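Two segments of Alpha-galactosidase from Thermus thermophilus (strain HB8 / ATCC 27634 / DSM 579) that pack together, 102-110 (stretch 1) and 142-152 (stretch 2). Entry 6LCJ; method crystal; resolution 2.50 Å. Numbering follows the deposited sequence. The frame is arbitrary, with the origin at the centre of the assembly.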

# COMPACT_ATOMS: atom_id res chain seq x y z
N ARG E 102 -14.13 33.75 28.80
CA ARG E 102 -12.83 34.00 29.41
C ARG E 102 -11.81 33.02 28.84
O ARG E 102 -12.14 31.90 28.44
CB ARG E 102 -12.92 33.90 30.93
CG ARG E 102 -13.82 34.99 31.51
CD ARG E 102 -13.59 35.24 32.99
NE ARG E 102 -13.96 34.08 33.79
CZ ARG E 102 -13.37 33.75 34.94
NH1 ARG E 102 -12.39 34.51 35.42
NH2 ARG E 102 -13.77 32.67 35.61
N ALA E 103 -10.56 33.47 28.78
CA ALA E 103 -9.49 32.70 28.15
C ALA E 103 -8.43 32.30 29.17
O ALA E 103 -8.04 33.09 30.02
CB ALA E 103 -8.85 33.50 27.02
N LEU E 104 -7.98 31.05 29.07
CA LEU E 104 -6.79 30.60 29.78
C LEU E 104 -5.62 30.72 28.81
O LEU E 104 -5.59 30.02 27.79
CB LEU E 104 -6.96 29.17 30.28
CG LEU E 104 -5.78 28.57 31.04
CD1 LEU E 104 -5.67 29.19 32.42
CD2 LEU E 104 -5.92 27.07 31.12
N LEU E 105 -4.68 31.61 29.10
CA LEU E 105 -3.58 31.94 28.21
C LEU E 105 -2.27 31.39 28.76
O LEU E 105 -1.96 31.57 29.94
CB LEU E 105 -3.46 33.45 28.02
CG LEU E 105 -2.40 33.99 27.05
CD1 LEU E 105 -2.86 35.29 26.39
CD2 LEU E 105 -1.04 34.20 27.76
N LEU E 106 -1.50 30.75 27.88
CA LEU E 106 -0.14 30.30 28.17
C LEU E 106 0.76 30.85 27.07
O LEU E 106 0.63 30.46 25.91
CB LEU E 106 -0.07 28.78 28.22
CG LEU E 106 1.34 28.21 28.40
CD1 LEU E 106 1.77 28.36 29.87
CD2 LEU E 106 1.43 26.76 27.90
N GLY E 107 1.67 31.75 27.44
CA GLY E 107 2.54 32.38 26.46
C GLY E 107 4.02 32.41 26.81
O GLY E 107 4.39 32.75 27.93
N ALA E 108 4.87 32.06 25.85
CA ALA E 108 6.30 32.08 26.09
C ALA E 108 6.83 33.50 26.26
O ALA E 108 6.42 34.43 25.57
CB ALA E 108 7.03 31.40 24.94
N LEU E 109 7.77 33.65 27.20
CA LEU E 109 8.48 34.90 27.39
C LEU E 109 9.87 34.89 26.76
O LEU E 109 10.55 35.91 26.81
CB LEU E 109 8.58 35.23 28.89
CG LEU E 109 7.21 35.49 29.53
CD1 LEU E 109 7.35 35.86 30.99
CD2 LEU E 109 6.46 36.57 28.77
N ASP E 110 10.30 33.76 26.18
CA ASP E 110 11.56 33.61 25.47
C ASP E 110 11.32 33.04 24.08
O ASP E 110 10.20 32.68 23.71
CB ASP E 110 12.54 32.70 26.24
CG ASP E 110 12.91 33.25 27.61
OD1 ASP E 110 13.51 34.36 27.68
OD2 ASP E 110 12.61 32.58 28.62
N GLU E 142 -8.18 41.32 28.35
CA GLU E 142 -7.24 41.69 29.40
C GLU E 142 -6.07 40.72 29.43
O GLU E 142 -4.91 41.13 29.60
CB GLU E 142 -7.94 41.74 30.76
CG GLU E 142 -7.06 42.35 31.89
CD GLU E 142 -6.03 43.41 31.42
OE1 GLU E 142 -6.44 44.42 30.78
OE2 GLU E 142 -4.80 43.22 31.68
N VAL E 143 -6.35 39.44 29.23
CA VAL E 143 -5.34 38.40 29.37
C VAL E 143 -4.27 38.53 28.28
O VAL E 143 -3.07 38.41 28.55
CB VAL E 143 -6.07 37.03 29.39
CG1 VAL E 143 -5.62 36.10 28.33
CG2 VAL E 143 -6.00 36.39 30.77
N PHE E 144 -4.68 38.87 27.05
CA PHE E 144 -3.70 39.07 25.98
C PHE E 144 -2.95 40.38 26.15
O PHE E 144 -1.76 40.46 25.80
CB PHE E 144 -4.39 39.02 24.62
CG PHE E 144 -4.56 37.64 24.10
CD1 PHE E 144 -5.66 36.88 24.47
CD2 PHE E 144 -3.60 37.07 23.27
CE1 PHE E 144 -5.82 35.59 24.01
CE2 PHE E 144 -3.74 35.78 22.79
CZ PHE E 144 -4.85 35.03 23.15
N ALA E 145 -3.61 41.41 26.67
CA ALA E 145 -2.92 42.67 26.95
C ALA E 145 -1.88 42.50 28.07
O ALA E 145 -0.85 43.17 28.05
CB ALA E 145 -3.94 43.75 27.32
N ALA E 146 -2.14 41.61 29.03
CA ALA E 146 -1.18 41.40 30.10
C ALA E 146 0.03 40.61 29.63
O ALA E 146 1.14 40.83 30.12
CB ALA E 146 -1.86 40.71 31.29
N TYR E 147 -0.17 39.68 28.69
CA TYR E 147 0.96 38.98 28.08
C TYR E 147 1.83 39.95 27.27
O TYR E 147 3.06 39.93 27.37
CB TYR E 147 0.45 37.83 27.20
CG TYR E 147 1.49 37.03 26.43
CD1 TYR E 147 2.65 36.56 27.04
CD2 TYR E 147 1.30 36.73 25.09
CE1 TYR E 147 3.59 35.82 26.34
CE2 TYR E 147 2.23 35.99 24.37
CZ TYR E 147 3.37 35.54 25.00
OH TYR E 147 4.29 34.81 24.27
N ALA E 148 1.19 40.81 26.47
CA ALA E 148 1.95 41.72 25.61
C ALA E 148 2.88 42.63 26.41
O ALA E 148 3.98 42.95 25.93
CB ALA E 148 1.00 42.55 24.74
N ARG E 149 2.49 43.02 27.63
CA ARG E 149 3.34 43.89 28.44
C ARG E 149 4.64 43.22 28.83
O ARG E 149 5.64 43.91 29.08
CB ARG E 149 2.60 44.33 29.70
CG ARG E 149 1.62 45.46 29.44
CD ARG E 149 0.66 45.61 30.57
NE ARG E 149 -0.64 46.07 30.09
CZ ARG E 149 -1.80 45.59 30.53
NH1 ARG E 149 -1.81 44.62 31.45
NH2 ARG E 149 -2.94 46.07 30.05
N LEU E 150 4.66 41.90 28.89
CA LEU E 150 5.87 41.17 29.26
C LEU E 150 6.77 40.86 28.07
O LEU E 150 7.79 40.18 28.24
CB LEU E 150 5.47 39.89 30.00
CG LEU E 150 4.70 40.26 31.26
CD1 LEU E 150 4.12 39.03 31.92
CD2 LEU E 150 5.63 41.00 32.22
N LEU E 151 6.44 41.33 26.88
CA LEU E 151 7.27 41.09 25.72
C LEU E 151 8.09 42.33 25.38
O LEU E 151 7.80 43.42 25.87
CB LEU E 151 6.40 40.67 24.53
CG LEU E 151 5.59 39.39 24.73
CD1 LEU E 151 4.68 39.12 23.54
CD2 LEU E 151 6.51 38.21 25.00
N PRO E 152 9.13 42.20 24.56
CA PRO E 152 9.85 43.39 24.13
C PRO E 152 8.93 44.35 23.39
O PRO E 152 7.95 43.94 22.76
CB PRO E 152 10.94 42.82 23.20
CG PRO E 152 11.11 41.41 23.65
CD PRO E 152 9.73 40.97 24.02

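A strand, 102-108, and a helix that begins before residue 142 lie side by side with their N-to-C directions only 20° apart and their axes 9.0 Å apart at closest approach. This is a near-parallel strand-helix packing, and the two elements advance in step: Leu105 faces Val143, Gly107 faces Tyr147, and Leu109 faces Leu151. About 466 Å² is buried, most of it through Leu105, Tyr147 and Leu109.

Leu105 has the largest covered area. Its CA-to-CB bond points toward the helix, and its three contacts lie within about one turn of the helix. Leu105 CB sits 3.4 Å from Val143 CG1, a tight apolar contact. Leu105 CD1 lies over the face of the Phe144 ring, 3.5 Å from the centroid and 3° off the ring normal, a nearly ideal CH-pi arrangement. Leu105 CD2 reaches Tyr147 CB at 4.0 Å. Leucine suits this position because its branched end fits between Phe144 and Tyr147, with Leu105 CD1 on the Phe144 face, while the beta-branched Val143 keeps its methyls close to the helix backbone. One step down the same face of the strand, Ala103 offers a small side chain, its CB 4.3 Å from Val143 CG1. Leu104 and Leu106, alternating with these residues, point away and are buried elsewhere in the structure.

Tyr147 relies on an absence. Its CA-to-CB bond points toward the strand, and with chi1 in the t well one face of the ring lies over Gly107 CA; Tyr147 CE1 comes within 3.5 Å of Gly107 C. An ideal CB on Gly107 would sit 2.5 Å from Tyr147 CZ, a clash, so the bare glycine backbone makes room for the ring. The phenol then serves as the polar tip of an otherwise apolar contact: Tyr147 OH donates a short hydrogen bond to Ala108 O, 2.5 Å away and near the plane of the ring. This is the one hydrogen bond between the stretches, and it ties the side chain to the end of the strand.

Leu109, just beyond the strand, closes the contact. Its CA-to-CB bond points sideways, but the m,t rotamer brings the end of the chain nearer. Leu109 CD2 packs 3.8 Å from Tyr147 CE1, at the ring edge, 3.7 Å from Leu150 CB and 4.1 Å from Leu151 CD2. A single methyl thus bridges the aromatic ring and the two leucines that follow the helix.

The charged residues stay out of the contact: Arg149 NH1 and Glu142 OE2 form a weakly hydrogen-bonded salt bridge at 3.3 Å on the exposed side of the helix.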